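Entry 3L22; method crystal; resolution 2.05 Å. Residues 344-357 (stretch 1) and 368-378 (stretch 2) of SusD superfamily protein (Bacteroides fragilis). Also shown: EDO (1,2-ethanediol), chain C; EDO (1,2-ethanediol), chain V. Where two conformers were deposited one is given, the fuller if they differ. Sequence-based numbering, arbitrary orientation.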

ATOM      1  N   GLY A 344      -6.605  26.287   2.024  1.00 13.64           N
ATOM      2  CA  GLY A 344      -7.157  24.991   2.328  1.00 13.73           C
ATOM      3  C   GLY A 344      -7.197  24.546   3.779  1.00 13.66           C
ATOM      4  O   GLY A 344      -7.677  23.446   4.048  1.00 13.10           O
ATOM      5  N   GLU A 345      -6.735  25.373   4.716  1.00 13.09           N
ATOM      6  CA  GLU A 345      -6.569  24.912   6.095  1.00 13.89           C
ATOM      7  C   GLU A 345      -7.874  24.555   6.807  1.00 13.17           C
ATOM      8  O   GLU A 345      -7.944  23.513   7.461  1.00 12.96           O
ATOM      9  CB  GLU A 345      -5.690  25.883   6.931  1.00 14.84           C
ATOM     10  CG  GLU A 345      -4.181  25.681   6.537  1.00 17.47           C
ATOM     11  CD  GLU A 345      -3.168  26.425   7.417  1.00 21.75           C
ATOM     12  OE1 GLU A 345      -3.565  27.187   8.327  1.00 24.17           O
ATOM     13  OE2 GLU A 345      -1.963  26.204   7.187  1.00 24.53           O
ATOM     14  N   ALA A 346      -8.904  25.373   6.639  1.00 11.86           N
ATOM     15  CA  ALA A 346     -10.214  25.097   7.233  1.00 12.19           C
ATOM     16  C   ALA A 346     -10.735  23.740   6.798  1.00 11.82           C
ATOM     17  O   ALA A 346     -11.226  22.967   7.614  1.00 11.68           O
ATOM     18  CB  ALA A 346     -11.286  26.261   6.889  1.00 11.21           C
ATOM     19  N   THR A 347     -10.599  23.426   5.523  1.00 11.77           N
ATOM     20  CA  THR A 347     -11.030  22.118   5.025  1.00 12.14           C
ATOM     21  C   THR A 347     -10.179  20.970   5.578  1.00 12.28           C
ATOM     22  O   THR A 347     -10.701  19.899   5.937  1.00 11.39           O
ATOM     23  CB  THR A 347     -10.999  22.118   3.474  1.00 12.44           C
ATOM     24  OG1 THR A 347     -11.858  23.153   3.032  1.00 12.76           O
ATOM     25  CG2 THR A 347     -11.414  20.787   2.856  1.00 11.85           C
ATOM     26  N   ALA A 348      -8.871  21.183   5.628  1.00 12.66           N
ATOM     27  CA  ALA A 348      -7.937  20.170   6.165  1.00 13.17           C
ATOM     28  C   ALA A 348      -8.319  19.825   7.600  1.00 13.55           C
ATOM     29  O   ALA A 348      -8.340  18.642   7.982  1.00 13.43           O
ATOM     30  CB  ALA A 348      -6.451  20.679   6.107  1.00 11.86           C
ATOM     31  N   LYS A 349      -8.611  20.864   8.371  1.00 13.65           N
ATOM     32  CA  LYS A 349      -9.006  20.701   9.771  1.00 14.87           C
ATOM     33  C   LYS A 349     -10.311  19.924   9.901  1.00 14.80           C
ATOM     34  O   LYS A 349     -10.429  19.056  10.777  1.00 14.45           O
ATOM     35  CB  LYS A 349      -9.161  22.046  10.481  1.00 14.01           C
ATOM     36  CG  LYS A 349      -7.888  22.878  10.706  1.00 16.57           C
ATOM     37  CD  LYS A 349      -8.317  24.312  11.103  1.00 18.19           C
ATOM     38  CE  LYS A 349      -7.188  25.036  11.597  1.00 24.16           C
ATOM     39  NZ  LYS A 349      -7.377  26.498  11.881  1.00 24.92           N
ATOM     40  N   SER A 350     -11.285  20.209   9.049  1.00 15.12           N
ATOM     41  CA  SER A 350     -12.570  19.498   9.136  0.50 15.42           C
ATOM     42  C   SER A 350     -12.392  18.017   8.768  1.00 15.48           C
ATOM     43  O   SER A 350     -12.974  17.141   9.415  1.00 15.05           O
ATOM     44  CB  SER A 350     -13.655  20.173   8.294  0.50 15.34           C
ATOM     45  OG  SER A 350     -13.540  19.814   6.936  0.50 17.13           O
ATOM     46  N   LEU A 351     -11.543  17.735   7.774  1.00 15.86           N
ATOM     47  CA  LEU A 351     -11.237  16.359   7.374  1.00 15.47           C
ATOM     48  C   LEU A 351     -10.507  15.603   8.508  1.00 15.66           C
ATOM     49  O   LEU A 351     -10.895  14.474   8.852  1.00 15.00           O
ATOM     50  CB  LEU A 351     -10.416  16.349   6.071  1.00 15.71           C
ATOM     51  CG  LEU A 351     -11.128  16.824   4.794  1.00 15.71           C
ATOM     52  CD1 LEU A 351     -10.155  17.155   3.638  1.00 13.48           C
ATOM     53  CD2 LEU A 351     -12.214  15.837   4.329  1.00 14.97           C
ATOM     54  N   LEU A 352      -9.466  16.225   9.086  1.00 15.97           N
ATOM     55  CA  LEU A 352      -8.734  15.657  10.245  1.00 14.96           C
ATOM     56  C   LEU A 352      -9.699  15.353  11.383  1.00 15.13           C
ATOM     57  O   LEU A 352      -9.662  14.258  11.952  1.00 15.01           O
ATOM     58  CB  LEU A 352      -7.610  16.583  10.750  1.00 14.30           C
ATOM     59  CG  LEU A 352      -6.779  16.136  11.960  1.00 14.94           C
ATOM     60  CD1 LEU A 352      -6.188  14.713  11.706  1.00 10.46           C
ATOM     61  CD2 LEU A 352      -5.673  17.139  12.310  1.00 12.20           C
ATOM     62  N   LYS A 353     -10.601  16.283  11.684  1.00 15.18           N
ATOM     63  CA  LYS A 353     -11.533  16.077  12.782  0.50 15.49           C
ATOM     64  C   LYS A 353     -12.445  14.862  12.551  1.00 16.03           C
ATOM     65  O   LYS A 353     -12.754  14.126  13.505  1.00 16.08           O
ATOM     66  CB  LYS A 353     -12.347  17.336  13.063  0.50 16.31           C
ATOM     67  CG  LYS A 353     -11.539  18.425  13.744  0.50 17.21           C
ATOM     68  CD  LYS A 353     -12.208  19.781  13.700  0.50 20.68           C
ATOM     69  CE  LYS A 353     -13.296  19.921  14.773  0.50 22.79           C
ATOM     70  NZ  LYS A 353     -13.623  21.343  15.160  0.50 24.38           N
ATOM     71  N   GLN A 354     -12.866  14.610  11.315  1.00 15.25           N
ATOM     72  CA  GLN A 354     -13.698  13.441  11.076  1.00 15.56           C
ATOM     73  C   GLN A 354     -13.005  12.160  11.492  1.00 15.14           C
ATOM     74  O   GLN A 354     -13.604  11.309  12.158  1.00 15.20           O
ATOM     75  CB  GLN A 354     -14.079  13.261   9.603  1.00 15.91           C
ATOM     76  CG  GLN A 354     -15.063  14.216   9.074  1.00 17.76           C
ATOM     77  CD  GLN A 354     -15.476  13.862   7.648  1.00 18.78           C
ATOM     78  OE1 GLN A 354     -15.992  12.761   7.382  1.00 19.49           O
ATOM     79  NE2 GLN A 354     -15.251  14.791   6.730  1.00 21.30           N
ATOM     80  N   VAL A 355     -11.749  12.017  11.091  1.00 13.75           N
ATOM     81  CA  VAL A 355     -11.034  10.778  11.363  1.00 13.38           C
ATOM     82  C   VAL A 355     -10.684  10.676  12.845  1.00 14.12           C
ATOM     83  O   VAL A 355     -10.979   9.649  13.464  1.00 14.54           O
ATOM     84  CB  VAL A 355      -9.800  10.618  10.482  1.00 12.80           C
ATOM     85  CG1 VAL A 355      -8.983   9.359  10.886  1.00 10.47           C
ATOM     86  CG2 VAL A 355     -10.232  10.563   8.977  1.00 11.83           C
ATOM     87  N   ARG A 356     -10.095  11.730  13.414  1.00 12.92           N
ATOM     88  CA  ARG A 356      -9.678  11.658  14.815  1.00 13.12           C
ATOM     89  C   ARG A 356     -10.887  11.503  15.734  1.00 12.63           C
ATOM     90  O   ARG A 356     -10.847  10.732  16.688  1.00 13.12           O
ATOM     91  CB  ARG A 356      -8.853  12.886  15.213  1.00 13.48           C
ATOM     92  CG  ARG A 356      -8.318  12.873  16.656  1.00 12.53           C
ATOM     93  CD  ARG A 356      -7.351  14.022  16.941  1.00 13.58           C
ATOM     94  NE  ARG A 356      -6.859  13.990  18.321  1.00 13.85           N
ATOM     95  CZ  ARG A 356      -5.844  13.243  18.760  1.00 13.61           C
ATOM     96  NH1 ARG A 356      -5.139  12.476  17.949  1.00 15.61           N
ATOM     97  NH2 ARG A 356      -5.505  13.278  20.040  1.00 12.26           N
ATOM     98  N   GLY A 357     -11.948  12.258  15.462  1.00 12.29           N
ATOM     99  CA  GLY A 357     -13.195  12.180  16.236  1.00 12.31           C
ATOM    100  C   GLY A 357     -13.879  10.829  16.237  1.00 12.27           C
ATOM    101  O   GLY A 357     -14.629  10.512  17.154  1.00 12.58           O
ATOM    102  N   ASN A 368      -6.150  20.742  20.217  1.00 17.21           N
ATOM    103  CA  ASN A 368      -7.182  21.634  19.727  1.00 17.73           C
ATOM    104  C   ASN A 368      -7.034  21.845  18.210  1.00 16.89           C
ATOM    105  O   ASN A 368      -6.323  22.746  17.752  1.00 17.27           O
ATOM    106  CB  ASN A 368      -7.154  22.955  20.488  1.00 18.75           C
ATOM    107  CG  ASN A 368      -8.400  23.787  20.237  1.00 23.22           C
ATOM    108  OD1 ASN A 368      -9.066  23.648  19.179  1.00 28.67           O
ATOM    109  ND2 ASN A 368      -8.738  24.652  21.201  1.00 24.87           N
ATOM    110  N   ILE A 369      -7.721  21.015  17.440  1.00 16.26           N
ATOM    111  CA  ILE A 369      -7.591  21.021  15.974  1.00 16.63           C
ATOM    112  C   ILE A 369      -7.950  22.364  15.365  1.00 15.98           C
ATOM    113  O   ILE A 369      -7.256  22.857  14.466  1.00 15.98           O
ATOM    114  CB  ILE A 369      -8.417  19.898  15.305  1.00 16.43           C
ATOM    115  CG1 ILE A 369      -7.776  18.535  15.638  1.00 17.57           C
ATOM    116  CG2 ILE A 369      -8.455  20.121  13.755  1.00 14.88           C
ATOM    117  CD1 ILE A 369      -8.512  17.331  15.107  1.00 17.25           C
ATOM    118  N   ASP A 370      -8.992  22.991  15.896  1.00 16.15           N
ATOM    119  CA  ASP A 370      -9.393  24.302  15.427  1.00 16.87           C
ATOM    120  C   ASP A 370      -8.323  25.369  15.521  1.00 16.04           C
ATOM    121  O   ASP A 370      -8.378  26.303  14.748  1.00 14.82           O
ATOM    122  CB  ASP A 370     -10.690  24.768  16.127  1.00 18.00           C
ATOM    123  CG  ASP A 370     -11.904  23.906  15.721  1.00 22.70           C
ATOM    124  OD1 ASP A 370     -11.988  23.454  14.552  1.00 27.97           O
ATOM    125  OD2 ASP A 370     -12.753  23.623  16.586  1.00 31.40           O
ATOM    126  N   ASN A 371      -7.338  25.215  16.411  1.00 15.21           N
ATOM    127  CA  ASN A 371      -6.268  26.190  16.527  1.00 15.36           C
ATOM    128  C   ASN A 371      -5.003  25.807  15.766  1.00 15.45           C
ATOM    129  O   ASN A 371      -4.067  26.528  15.770  1.00 15.42           O
ATOM    130  CB  ASN A 371      -5.959  26.448  18.027  1.00 14.95           C
ATOM    131  CG  ASN A 371      -7.062  27.229  18.718  1.00 16.47           C
ATOM    132  OD1 ASN A 371      -7.904  27.813  18.058  1.00 17.65           O
ATOM    133  ND2 ASN A 371      -7.034  27.282  20.049  1.00 14.88           N
ATOM    134  N   LEU A 372      -4.973  24.682  15.098  1.00 16.86           N
ATOM    135  CA  LEU A 372      -3.801  24.327  14.281  1.00 18.16           C
ATOM    136  C   LEU A 372      -3.652  25.181  13.011  1.00 18.44           C
ATOM    137  O   LEU A 372      -4.638  25.536  12.381  1.00 19.86           O
ATOM    138  CB  LEU A 372      -3.896  22.873  13.856  1.00 17.42           C
ATOM    139  CG  LEU A 372      -3.857  21.812  14.956  1.00 19.79           C
ATOM    140  CD1 LEU A 372      -4.180  20.435  14.356  1.00 16.76           C
ATOM    141  CD2 LEU A 372      -2.494  21.839  15.645  1.00 18.97           C
ATOM    142  N   SER A 373      -2.417  25.433  12.598  1.00 17.86           N
ATOM    143  CA  SER A 373      -2.158  25.984  11.283  1.00 17.19           C
ATOM    144  C   SER A 373      -0.742  25.608  10.873  1.00 16.59           C
ATOM    145  O   SER A 373       0.025  25.092  11.688  1.00 15.43           O
ATOM    146  CB  SER A 373      -2.370  27.503  11.266  1.00 17.21           C
ATOM    147  OG  SER A 373      -1.380  28.102  12.026  1.00 19.54           O
ATOM    148  N   GLY A 374      -0.414  25.865   9.607  1.00 16.65           N
ATOM    149  CA  GLY A 374       0.902  25.622   9.045  1.00 16.91           C
ATOM    150  C   GLY A 374       1.508  24.282   9.424  1.00 17.74           C
ATOM    151  O   GLY A 374       0.874  23.213   9.290  1.00 16.87           O
ATOM    152  N   ASP A 375       2.725  24.336   9.965  1.00 18.07           N
ATOM    153  CA  ASP A 375       3.466  23.121  10.311  1.00 18.35           C
ATOM    154  C   ASP A 375       2.818  22.265  11.373  1.00 17.48           C
ATOM    155  O   ASP A 375       2.912  21.033  11.293  1.00 17.38           O
ATOM    156  CB  ASP A 375       4.894  23.462  10.764  1.00 20.09           C
ATOM    157  CG  ASP A 375       5.783  23.924   9.611  1.00 23.65           C
ATOM    158  OD1 ASP A 375       5.418  23.704   8.436  1.00 30.16           O
ATOM    159  OD2 ASP A 375       6.865  24.499   9.894  1.00 34.96           O
ATOM    160  N   ALA A 376       2.203  22.885  12.371  1.00 15.55           N
ATOM    161  CA  ALA A 376       1.512  22.143  13.406  1.00 15.60           C
ATOM    162  C   ALA A 376       0.358  21.347  12.853  1.00 14.89           C
ATOM    163  O   ALA A 376       0.129  20.196  13.282  1.00 14.04           O
ATOM    164  CB  ALA A 376       1.024  23.061  14.547  1.00 14.98           C
ATOM    165  N   LEU A 377      -0.352  21.947  11.897  1.00 14.40           N
ATOM    166  CA  LEU A 377      -1.469  21.274  11.228  1.00 13.58           C
ATOM    167  C   LEU A 377      -0.965  20.100  10.400  1.00 12.61           C
ATOM    168  O   LEU A 377      -1.505  19.013  10.481  1.00 11.54           O
ATOM    169  CB  LEU A 377      -2.273  22.238  10.339  1.00 13.85           C
ATOM    170  CG  LEU A 377      -3.424  21.654   9.490  1.00 14.06           C
ATOM    171  CD1 LEU A 377      -4.425  20.875  10.383  1.00 13.65           C
ATOM    172  CD2 LEU A 377      -4.143  22.792   8.706  1.00 11.27           C
ATOM    173  N   LYS A 378       0.049  20.313   9.590  1.00 12.84           N
ATOM    174  CA  LYS A 378       0.604  19.203   8.812  1.00 13.04           C
ATOM    175  C   LYS A 378       1.077  18.066   9.706  1.00 13.53           C
ATOM    176  O   LYS A 378       0.790  16.882   9.445  1.00 13.61           O
ATOM    177  CB  LYS A 378       1.744  19.672   7.928  1.00 13.35           C
ATOM    178  CG  LYS A 378       1.263  20.561   6.761  1.00 14.18           C
ATOM    179  CD  LYS A 378       2.377  20.933   5.823  1.00 15.98           C
ATOM    180  CE  LYS A 378       1.915  21.850   4.675  1.00 17.88           C
ATOM    181  NZ  LYS A 378       1.430  23.150   5.191  1.00 18.77           N
TER
HETATM  182  C1  EDO C 468       0.251  26.738  14.296  0.70 33.55           C
HETATM  183  O1  EDO C 468      -0.359  25.667  15.088  0.70 30.53           O
HETATM  184  C2  EDO C 468       1.725  26.809  13.845  0.70 33.10           C
HETATM  185  O2  EDO C 468       2.452  25.730  13.190  0.70 32.72           O
HETATM  186  C1  EDO V  21      -5.321  29.374   5.202  1.00 50.05           C
HETATM  187  O1  EDO V  21      -5.703  28.182   4.523  1.00 42.09           O
HETATM  188  C2  EDO V  21      -3.904  29.755   4.763  1.00 52.54           C
HETATM  189  O2  EDO V  21      -3.639  29.347   3.405  1.00 53.89           O
HETATM  190  O   HOH W   1      -0.656  23.410   6.878  1.00 23.19           O

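The strongest link in this contact is a salt bridge: Lys353 NZ lies 2.7 Å from Asp370 OD1 and also makes a weak hydrogen bond to Asp370 OD2 at 2.8 Å, so the ammonium straddles both carboxylate oxygens, close to their plane. The CA-to-CB bond of Asp370 points sideways, and the rest of its side chain brings the carboxylate to the lysine. One helical turn earlier, Lys349 reaches out through a nearly extended chain (m, then t throughout), and its NZ donates to Asp370 O at 3.0 Å. Asp370 is thus held by both lysines, one at its carboxylate and the other at its backbone carbonyl.

A further turn back, Glu345 receives the backbone of the other stretch: Gly374 N donates to Glu345 OE2 at 2.9 Å, with an N-H...acceptor angle of 146°. Gly374 has phi 44°, a value that favours glycine. Glu345 OE2 also takes part in a water link, lying 3.1 Å from the water oxygen, which is in turn 2.9 Å from Gly374 O and 2.7 Å from Lys378 NZ.

Beneath these polar contacts runs an apolar layer. Leu377 acts as a knob in a hole formed by Glu345, Ala348, Lys349 and Leu352; its CD2 approaches Glu345 CG at 3.6 Å and Ala348 CB at 4.1 Å, while its CD1 lies 4.0 Å from Lys349 CG. Charged residues therefore contribute their aliphatic stems to the packing. Ile369 repeats the pattern further along, with its CD1 3.5 Å from Lys353 CG, 3.8 Å from Leu352 CG and 4.0 Å from Arg356 CD. Leu352 bridges the two clusters, and its CD2 also meets Leu372 CD1 at 4.2 Å. The helix axes come no closer than 11.3 Å, at 28°, leaving side chains to fill the gap.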